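Local coordinates for YjbQ family protein (Sulfolobus solfataricus, PDB 1VPH), which is of unknown function but belongs to the YjbQ (UPF0047) family and binds a potassium ion in this crystal, at the interface of chains A and B. Numbering follows the deposited sequence. Chains: chain A/B, hypothetical protein SSO2532.

Contact 1: the interface of chains A and B. Residues chain A 58, 91, 101; chain B 65-66, 68, 71, 125.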
ATOM      1  N   SER A  58     -11.444   4.652   9.074  1.00 18.53           N
ATOM      2  CA  SER A  58     -11.854   3.918   7.882  1.00 19.08           C
ATOM      3  C   SER A  58     -12.433   4.788   6.786  1.00 18.65           C
ATOM      4  O   SER A  58     -12.821   4.256   5.747  1.00 17.78           O
ATOM      5  CB  SER A  58     -12.857   2.838   8.259  1.00 19.08           C
ATOM      6  OG  SER A  58     -14.067   3.371   8.772  1.00 27.20           O
ATOM      7  N   HIS A  91     -24.261   0.338   2.298  1.00 20.53           N
ATOM      8  CA  HIS A  91     -23.825   0.909   3.567  1.00 18.47           C
ATOM      9  C   HIS A  91     -24.575   2.231   3.871  1.00 19.24           C
ATOM     10  O   HIS A  91     -24.717   2.614   5.025  1.00 19.58           O
ATOM     11  CB  HIS A  91     -22.302   1.111   3.598  1.00 21.71           C
ATOM     12  CG  HIS A  91     -21.804   1.727   4.866  1.00 21.06           C
ATOM     13  ND1 HIS A  91     -21.728   1.028   6.046  1.00 20.52           N
ATOM     14  CD2 HIS A  91     -21.332   2.966   5.126  1.00 20.74           C
ATOM     15  CE1 HIS A  91     -21.266   1.822   6.995  1.00 23.59           C
ATOM     16  NE2 HIS A  91     -20.998   3.006   6.462  1.00 17.87           N
ATOM     17  N   HIS A 101     -15.595   5.156   2.744  1.00 19.12           N
ATOM     18  CA  HIS A 101     -15.053   3.857   3.020  1.00 18.82           C
ATOM     19  C   HIS A 101     -14.412   3.237   1.790  1.00 19.83           C
ATOM     20  O   HIS A 101     -13.352   2.629   1.881  1.00 18.03           O
ATOM     21  CB  HIS A 101     -16.148   2.929   3.530  1.00 16.28           C
ATOM     22  CG  HIS A 101     -16.667   3.284   4.870  1.00 18.42           C
ATOM     23  ND1 HIS A 101     -16.034   2.905   6.045  1.00 15.97           N
ATOM     24  CD2 HIS A 101     -17.796   3.923   5.234  1.00 19.19           C
ATOM     25  CE1 HIS A 101     -16.761   3.320   7.066  1.00 17.56           C
ATOM     26  NE2 HIS A 101     -17.807   3.967   6.601  1.00 19.64           N
TER
ATOM     27  N   ASN B  65     -11.009  -2.151   6.509  1.00 19.75           N
ATOM     28  CA  ASN B  65     -12.132  -1.221   6.632  1.00 18.58           C
ATOM     29  C   ASN B  65     -13.169  -1.823   7.551  1.00 18.55           C
ATOM     30  O   ASN B  65     -12.878  -2.799   8.254  1.00 19.59           O
ATOM     31  CB  ASN B  65     -12.701  -0.793   5.270  1.00 19.95           C
ATOM     32  CG  ASN B  65     -13.102   0.644   5.269  1.00 16.34           C
ATOM     33  OD1 ASN B  65     -14.208   0.978   5.631  1.00 22.58           O
ATOM     34  ND2 ASN B  65     -12.150   1.529   4.982  1.00 18.77           N
ATOM     35  N   GLU B  66     -14.359  -1.237   7.550  1.00 19.33           N
ATOM     36  CA  GLU B  66     -15.376  -1.546   8.553  1.00 18.46           C
ATOM     37  C   GLU B  66     -16.079  -2.850   8.278  1.00 19.65           C
ATOM     38  O   GLU B  66     -16.527  -3.082   7.157  1.00 18.95           O
ATOM     39  CB  GLU B  66     -16.422  -0.440   8.600  1.00 21.47           C
ATOM     40  CG  GLU B  66     -17.485  -0.703   9.605  1.00 18.18           C
ATOM     41  CD  GLU B  66     -18.489   0.412   9.778  1.00 30.02           C
ATOM     42  OE1 GLU B  66     -18.240   1.537   9.370  1.00 29.02           O
ATOM     43  OE2 GLU B  66     -19.513   0.142  10.426  1.00 24.00           O
ATOM     44  N   GLU B  68     -19.087  -4.165   8.206  1.00 19.01           N
ATOM     45  CA  GLU B  68     -20.515  -3.945   8.127  1.00 20.59           C
ATOM     46  C   GLU B  68     -20.956  -4.633   6.836  1.00 20.96           C
ATOM     47  O   GLU B  68     -20.407  -4.408   5.762  1.00 17.95           O
ATOM     48  CB  GLU B  68     -20.885  -2.454   8.146  1.00 20.33           C
ATOM     49  CG  GLU B  68     -22.371  -2.168   8.242  1.00 25.77           C
ATOM     50  CD  GLU B  68     -23.069  -2.178   6.897  1.00 26.51           C
ATOM     51  OE1 GLU B  68     -22.590  -1.542   5.931  1.00 24.75           O
ATOM     52  OE2 GLU B  68     -24.123  -2.843   6.816  1.00 24.72           O
ATOM     53  N   LEU B  71     -21.507  -2.600   3.620  1.00 19.15           N
ATOM     54  CA  LEU B  71     -20.253  -2.041   3.102  1.00 18.65           C
ATOM     55  C   LEU B  71     -19.391  -3.122   2.447  1.00 19.03           C
ATOM     56  O   LEU B  71     -18.759  -2.893   1.415  1.00 18.13           O
ATOM     57  CB  LEU B  71     -19.441  -1.437   4.254  1.00 17.63           C
ATOM     58  CG  LEU B  71     -18.134  -0.824   3.733  1.00 21.94           C
ATOM     59  CD1 LEU B  71     -18.373   0.184   2.643  1.00 21.25           C
ATOM     60  CD2 LEU B  71     -17.415  -0.227   4.901  1.00 20.17           C
ATOM     61  N   TRP B 125     -13.365   1.063  13.616  1.00 25.15           N
ATOM     62  CA  TRP B 125     -14.046   0.496  12.441  1.00 24.88           C
ATOM     63  C   TRP B 125     -13.064   0.068  11.406  1.00 21.62           C
ATOM     64  O   TRP B 125     -13.360   0.012  10.204  1.00 21.10           O
ATOM     65  CB  TRP B 125     -15.066   1.471  11.864  1.00 28.81           C
ATOM     66  CG  TRP B 125     -16.198   1.657  12.842  1.00 35.53           C
ATOM     67  CD1 TRP B 125     -17.174   0.752  13.142  1.00 40.14           C
ATOM     68  CD2 TRP B 125     -16.381   2.756  13.720  1.00 38.01           C
ATOM     69  NE1 TRP B 125     -17.995   1.251  14.122  1.00 47.54           N
ATOM     70  CE2 TRP B 125     -17.531   2.485  14.494  1.00 46.20           C
ATOM     71  CE3 TRP B 125     -15.709   3.967  13.906  1.00 42.80           C
ATOM     72  CZ2 TRP B 125     -18.015   3.377  15.457  1.00 49.23           C
ATOM     73  CZ3 TRP B 125     -16.185   4.857  14.863  1.00 43.92           C
ATOM     74  CH2 TRP B 125     -17.334   4.562  15.624  1.00 50.29           C
TER

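Contact 2: the interface of chains A and B. Residues chain A 17, 52, 143, 145; chain B 49-50, 113-115.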
ATOM      1  N   PHE A  17       7.541   6.812  18.264  1.00 19.16           N
ATOM      2  CA  PHE A  17       6.185   7.159  17.832  1.00 17.56           C
ATOM      3  C   PHE A  17       5.909   8.619  18.084  1.00 17.88           C
ATOM      4  O   PHE A  17       6.291   9.162  19.109  1.00 16.64           O
ATOM      5  CB  PHE A  17       5.125   6.423  18.653  1.00 20.41           C
ATOM      6  CG  PHE A  17       5.054   4.961  18.363  1.00 21.88           C
ATOM      7  CD1 PHE A  17       4.271   4.486  17.327  1.00 25.93           C
ATOM      8  CD2 PHE A  17       5.783   4.065  19.127  1.00 22.74           C
ATOM      9  CE1 PHE A  17       4.213   3.084  17.064  1.00 25.20           C
ATOM     10  CE2 PHE A  17       5.726   2.693  18.890  1.00 28.38           C
ATOM     11  CZ  PHE A  17       4.949   2.208  17.849  1.00 24.06           C
ATOM     12  N   LEU A  52       6.652   4.799   9.030  1.00 17.19           N
ATOM     13  CA  LEU A  52       5.275   4.402   8.780  1.00 19.13           C
ATOM     14  C   LEU A  52       4.339   5.541   9.161  1.00 18.32           C
ATOM     15  O   LEU A  52       4.415   6.040  10.252  1.00 19.20           O
ATOM     16  CB  LEU A  52       4.984   3.153   9.640  1.00 18.29           C
ATOM     17  CG  LEU A  52       3.531   2.684   9.772  1.00 16.75           C
ATOM     18  CD1 LEU A  52       2.931   2.146   8.431  1.00 20.43           C
ATOM     19  CD2 LEU A  52       3.452   1.628  10.854  1.00 24.17           C
ATOM     20  N   THR A 143      -0.819   8.339  13.188  1.00 17.50           N
ATOM     21  CA  THR A 143       0.314   7.806  13.898  1.00 17.13           C
ATOM     22  C   THR A 143       1.504   7.793  12.970  1.00 17.97           C
ATOM     23  O   THR A 143       1.399   7.350  11.807  1.00 20.01           O
ATOM     24  CB  THR A 143      -0.020   6.379  14.440  1.00 16.50           C
ATOM     25  OG1 THR A 143      -1.101   6.473  15.370  1.00 20.03           O
ATOM     26  CG2 THR A 143       1.205   5.794  15.160  1.00 22.86           C
ATOM     27  N   GLU A 145       5.367   6.355  12.926  1.00 18.23           N
ATOM     28  CA  GLU A 145       6.330   5.492  13.584  1.00 18.09           C
ATOM     29  C   GLU A 145       7.602   5.410  12.781  1.00 18.00           C
ATOM     30  O   GLU A 145       7.570   5.052  11.603  1.00 18.49           O
ATOM     31  CB  GLU A 145       5.746   4.120  13.725  1.00 17.24           C
ATOM     32  CG  GLU A 145       6.625   3.183  14.495  1.00 19.99           C
ATOM     33  CD  GLU A 145       6.110   1.748  14.545  1.00 23.72           C
ATOM     34  OE1 GLU A 145       4.943   1.530  14.227  1.00 24.90           O
ATOM     35  OE2 GLU A 145       6.933   0.857  14.812  1.00 23.45           O
TER
ATOM     36  N   GLY B  49       6.490  -1.896  17.503  1.00 18.66           N
ATOM     37  CA  GLY B  49       7.011  -2.320  16.220  1.00 18.64           C
ATOM     38  C   GLY B  49       5.958  -2.189  15.130  1.00 19.05           C
ATOM     39  O   GLY B  49       5.144  -1.292  15.134  1.00 17.92           O
ATOM     40  N   ILE B  50       6.014  -3.107  14.176  1.00 18.35           N
ATOM     41  CA  ILE B  50       5.078  -3.107  13.084  1.00 18.53           C
ATOM     42  C   ILE B  50       4.516  -4.503  12.913  1.00 18.81           C
ATOM     43  O   ILE B  50       5.158  -5.483  13.273  1.00 18.43           O
ATOM     44  CB  ILE B  50       5.682  -2.637  11.772  1.00 20.11           C
ATOM     45  CG1 ILE B  50       6.935  -3.445  11.396  1.00 20.35           C
ATOM     46  CG2 ILE B  50       6.031  -1.119  11.878  1.00 21.95           C
ATOM     47  CD1 ILE B  50       7.399  -3.259   9.989  1.00 31.93           C
ATOM     48  N   PHE B 113       0.542  -2.291   9.888  1.00 18.34           N
ATOM     49  CA  PHE B 113      -0.054  -1.632  11.025  1.00 16.33           C
ATOM     50  C   PHE B 113       0.997  -1.340  12.081  1.00 18.12           C
ATOM     51  O   PHE B 113       1.944  -2.103  12.227  1.00 19.50           O
ATOM     52  CB  PHE B 113      -1.089  -2.549  11.636  1.00 15.50           C
ATOM     53  CG  PHE B 113      -2.362  -2.588  10.868  1.00 17.74           C
ATOM     54  CD1 PHE B 113      -2.465  -3.329   9.726  1.00 18.90           C
ATOM     55  CD2 PHE B 113      -3.460  -1.909  11.336  1.00 21.18           C
ATOM     56  CE1 PHE B 113      -3.633  -3.314   9.016  1.00 24.34           C
ATOM     57  CE2 PHE B 113      -4.632  -1.887  10.619  1.00 21.79           C
ATOM     58  CZ  PHE B 113      -4.721  -2.613   9.485  1.00 22.57           C
ATOM     59  N   PRO B 114       0.810  -0.264  12.861  1.00 17.67           N
ATOM     60  CA  PRO B 114       1.688  -0.100  13.999  1.00 18.03           C
ATOM     61  C   PRO B 114       1.307  -1.054  15.103  1.00 16.71           C
ATOM     62  O   PRO B 114       0.140  -1.418  15.217  1.00 19.51           O
ATOM     63  CB  PRO B 114       1.391   1.326  14.465  1.00 20.06           C
ATOM     64  CG  PRO B 114       0.503   1.948  13.396  1.00 17.08           C
ATOM     65  CD  PRO B 114      -0.198   0.784  12.814  1.00 18.90           C
ATOM     66  N   VAL B 115       2.287  -1.426  15.919  1.00 17.40           N
ATOM     67  CA  VAL B 115       2.056  -2.110  17.177  1.00 17.95           C
ATOM     68  C   VAL B 115       2.662  -1.194  18.231  1.00 18.51           C
ATOM     69  O   VAL B 115       3.834  -0.747  18.092  1.00 16.74           O
ATOM     70  CB  VAL B 115       2.763  -3.475  17.250  1.00 15.49           C
ATOM     71  CG1 VAL B 115       2.576  -4.128  18.642  1.00 16.11           C
ATOM     72  CG2 VAL B 115       2.208  -4.369  16.188  1.00 18.73           C
TER

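Contact 3: the interface of chains A and B. Residues chain A 54-55, 109; chain B 112-114, 121-122, 126.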
ATOM      1  N   PHE A  54       0.326   6.334   9.365  1.00 18.52           N
ATOM      2  CA  PHE A  54      -0.830   5.472   9.469  1.00 17.58           C
ATOM      3  C   PHE A  54      -2.019   6.198  10.089  1.00 16.68           C
ATOM      4  O   PHE A  54      -1.888   6.866  11.127  1.00 17.94           O
ATOM      5  CB  PHE A  54      -0.490   4.300  10.389  1.00 16.57           C
ATOM      6  CG  PHE A  54      -1.670   3.385  10.656  1.00 15.45           C
ATOM      7  CD1 PHE A  54      -1.917   2.289   9.826  1.00 17.44           C
ATOM      8  CD2 PHE A  54      -2.493   3.588  11.744  1.00 17.94           C
ATOM      9  CE1 PHE A  54      -3.002   1.453  10.080  1.00 21.23           C
ATOM     10  CE2 PHE A  54      -3.562   2.760  11.987  1.00 20.60           C
ATOM     11  CZ  PHE A  54      -3.825   1.710  11.143  1.00 18.83           C
ATOM     12  N   VAL A  55      -3.165   6.104   9.438  1.00 17.84           N
ATOM     13  CA  VAL A  55      -4.411   6.656   9.942  1.00 20.43           C
ATOM     14  C   VAL A  55      -5.350   5.543  10.417  1.00 21.18           C
ATOM     15  O   VAL A  55      -5.640   4.574   9.700  1.00 19.70           O
ATOM     16  CB  VAL A  55      -5.028   7.635   8.881  1.00 21.81           C
ATOM     17  CG1 VAL A  55      -5.510   6.888   7.630  1.00 21.69           C
ATOM     18  CG2 VAL A  55      -6.142   8.390   9.456  1.00 28.45           C
ATOM     19  N   ALA A 109      -4.642   3.025   4.375  1.00 21.37           N
ATOM     20  CA  ALA A 109      -4.512   3.742   5.594  1.00 21.97           C
ATOM     21  C   ALA A 109      -3.088   4.139   5.896  1.00 21.11           C
ATOM     22  O   ALA A 109      -2.856   4.904   6.826  1.00 20.38           O
ATOM     23  CB  ALA A 109      -5.032   2.888   6.732  1.00 24.94           C
TER
ATOM     24  N   VAL B 112       0.362  -2.705   6.483  1.00 18.05           N
ATOM     25  CA  VAL B 112       1.331  -2.603   7.586  1.00 17.89           C
ATOM     26  C   VAL B 112       0.615  -1.754   8.657  1.00 19.91           C
ATOM     27  O   VAL B 112       0.098  -0.689   8.336  1.00 21.63           O
ATOM     28  CB  VAL B 112       2.710  -1.990   7.164  1.00 18.46           C
ATOM     29  CG1 VAL B 112       3.673  -1.814   8.348  1.00 20.21           C
ATOM     30  CG2 VAL B 112       3.382  -2.824   6.077  1.00 20.32           C
ATOM     31  N   PHE B 113       0.542  -2.291   9.888  1.00 18.34           N
ATOM     32  CA  PHE B 113      -0.054  -1.632  11.025  1.00 16.33           C
ATOM     33  C   PHE B 113       0.997  -1.340  12.081  1.00 18.12           C
ATOM     34  O   PHE B 113       1.944  -2.103  12.227  1.00 19.50           O
ATOM     35  CB  PHE B 113      -1.089  -2.549  11.636  1.00 15.50           C
ATOM     36  CG  PHE B 113      -2.362  -2.588  10.868  1.00 17.74           C
ATOM     37  CD1 PHE B 113      -2.465  -3.329   9.726  1.00 18.90           C
ATOM     38  CD2 PHE B 113      -3.460  -1.909  11.336  1.00 21.18           C
ATOM     39  CE1 PHE B 113      -3.633  -3.314   9.016  1.00 24.34           C
ATOM     40  CE2 PHE B 113      -4.632  -1.887  10.619  1.00 21.79           C
ATOM     41  CZ  PHE B 113      -4.721  -2.613   9.485  1.00 22.57           C
ATOM     42  N   PRO B 114       0.810  -0.264  12.861  1.00 17.67           N
ATOM     43  CA  PRO B 114       1.688  -0.100  13.999  1.00 18.03           C
ATOM     44  C   PRO B 114       1.307  -1.054  15.103  1.00 16.71           C
ATOM     45  O   PRO B 114       0.140  -1.418  15.217  1.00 19.51           O
ATOM     46  CB  PRO B 114       1.391   1.326  14.465  1.00 20.06           C
ATOM     47  CG  PRO B 114       0.503   1.948  13.396  1.00 17.08           C
ATOM     48  CD  PRO B 114      -0.198   0.784  12.814  1.00 18.90           C
ATOM     49  N   VAL B 121      -2.379  -1.174  16.572  1.00 22.08           N
ATOM     50  CA  VAL B 121      -3.032   0.131  16.496  1.00 21.58           C
ATOM     51  C   VAL B 121      -3.970   0.071  15.288  1.00 21.98           C
ATOM     52  O   VAL B 121      -3.537  -0.152  14.159  1.00 20.81           O
ATOM     53  CB  VAL B 121      -2.035   1.286  16.304  1.00 21.82           C
ATOM     54  CG1 VAL B 121      -2.759   2.622  15.960  1.00 24.46           C
ATOM     55  CG2 VAL B 121      -1.201   1.451  17.598  1.00 21.51           C
ATOM     56  N   ARG B 122      -5.251   0.249  15.569  1.00 21.68           N
ATOM     57  CA  ARG B 122      -6.224   0.348  14.506  1.00 25.81           C
ATOM     58  C   ARG B 122      -7.426   1.046  15.002  1.00 25.13           C
ATOM     59  O   ARG B 122      -7.668   1.089  16.183  1.00 25.71           O
ATOM     60  CB  ARG B 122      -6.577  -1.011  13.917  1.00 27.96           C
ATOM     61  CG  ARG B 122      -7.059  -2.011  14.840  1.00 30.74           C
ATOM     62  CD  ARG B 122      -7.252  -3.350  14.139  1.00 32.80           C
ATOM     63  NE  ARG B 122      -7.963  -4.211  15.071  1.00 27.65           N
ATOM     64  CZ  ARG B 122      -9.280  -4.228  15.242  1.00 27.15           C
ATOM     65  NH1 ARG B 122     -10.066  -3.499  14.476  1.00 27.62           N
ATOM     66  NH2 ARG B 122      -9.835  -5.020  16.174  1.00 30.30           N
ATOM     67  N   GLN B 126     -11.861  -0.282  11.864  1.00 20.81           N
ATOM     68  CA  GLN B 126     -10.825  -0.726  10.912  1.00 21.03           C
ATOM     69  C   GLN B 126     -10.518  -2.219  11.065  1.00 21.35           C
ATOM     70  O   GLN B 126      -9.668  -2.595  11.849  1.00 23.16           O
ATOM     71  CB  GLN B 126      -9.599   0.127  11.191  1.00 23.93           C
ATOM     72  CG  GLN B 126      -8.765   0.390  10.036  1.00 24.55           C
ATOM     73  CD  GLN B 126      -7.707   1.400  10.340  1.00 24.51           C
ATOM     74  OE1 GLN B 126      -7.261   1.525  11.482  1.00 23.93           O
ATOM     75  NE2 GLN B 126      -7.223   2.067   9.306  1.00 24.53           N
TER

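Contact 1: the interface of chains A and B
A:His91 and A:His101 meet a run of chain B made of the end of strand 60-65, the next loop and the start of helix 69-83. Both histidines belong to the potassium site of this YjbQ-family (UPF0047) protein. Each turns ND1 towards chain B, so NE2 is probably the nitrogen that faces the metal. A:His91 ND1 donates to the carboxylate oxygen OE1 of B:Glu68 at 2.7 Å. The acceptor lies in the ring plane, but OE1 is met from above the carboxylate plane. On the opposite face of that carboxylate, the backbone N of B:Leu71 also bonds to OE1. A:His91 CG lies anti to the backbone N (chi1 179°), which carries the ring alongside B:Leu71. A:His101 ND1 donates to the amide oxygen OD1 of B:Asn65, also at 2.7 Å. Ring and amide stand nearly upright to each other, 79° apart. B:Leu71 CD2 rests over the face of the A:His101 ring, 3.9 Å from its centroid. The other end of the B:Asn65 amide is also held. Its ND2 reaches a lone pair of A:Ser58 O at 2.9 Å, in the carbonyl plane. OD1 also takes the backbone N of B:Glu66, and together these bonds fix the rotation of the amide.

Contact 2: the interface of chains A and B
Strands 14-24, 49-55 and 139-148 of chain A meet strands 49-55 and 110-116 of chain B. B:Pro114 packs against both A:Leu52 and A:Glu145 and hides the most surface here. Its CG touches A:Leu52 CD2 at 3.9 Å. Its CB sits beside the carboxylate oxygen OE1 of A:Glu145 at 3.6 Å. A:Leu52 uses the same methyl, CD2, to meet B:Ile50 CG2, also at 3.9 Å. The A:Glu145 side chain is extended, with CG anti to the backbone N (chi1 -175°). This stretches the carboxylate across to the start of chain B's strand 49-55. There B:Ile50 CG2 packs against the carboxylate carbon. B:Gly49 O, a backbone carbonyl, faces both carboxylate oxygens, 2.8 Å from A:Glu145 OE2 and 3.0 Å from A:Glu145 OE1. All three atoms would normally only accept, so these pairs are clashes of acceptors unless the carboxyl group carries a proton. Protonation is not seen, and both pairs are doubtful as a source of binding. On the flank, the A:Phe17 ring points its CZ at the carbonyl O of B:Val115. The patch sits on the sheet of chain A, where side chains of three of its strands face residues of strands 49-55 and 110-116 of chain B.

Contact 3: the interface of chains A and B
This is a mainly apolar interface between two copies of the same protein, in which one aromatic ring is set into the neighbouring chain. It is likely to contribute to holding the three-chain deposited assembly together, although the structure alone does not show that the trimer forms in solution. A:Phe54, on strand 49-55, has 73 Å² of its surface hidden by chain B. Its CG is anti to the backbone N (chi1 176°), which sends the ring out towards strand 110-116 of chain B. B:Pro114 CD lies over the centre of one face, 3.6 Å from the centroid, a CH-pi contact. A:Phe54 CE1 and CZ meet the CD2 side of the B:Phe113 ring, with CE1 to CD2 at 3.6 Å; the two side chains meet at a slant. A:Phe54 CZ is 3.5 Å from the amide oxygen OE1 of B:Gln126 and 3.6 Å from B:Val121 O. With an alanine here, B:Pro114 and B:Phe113 would probably lose their shared packing partner, leaving a gap between the chains. Next to the ring, B:Gln126 is extended beyond CG and its NE2 donates to A:Val55 O at 3.0 Å. That bond lies in the carbonyl plane and close to the amide plane. NE2 also sits against the methyl of A:Ala109. Behind it, B:Arg122 NH1 bonds to the backbone O of B:Gln126 at 2.8 Å, from above the carbonyl plane.

Contacts 2 and 3 are neighbours, with the centres of their C-alpha atoms about 7 Å apart, and they share B:Phe113 and B:Pro114. Chain A's strand 49-55 and chain B's strand 110-116 run through both. Contact 1 lies about 14 Å from contact 3 and 22 Å from contact 2, so contact 3 stands between them. The series passes from packing between sheets to polar bonds beside the potassium site, so the chain contact may help position the metal-binding histidines. If the deposited trimer is the biological form, these contacts would recur in it.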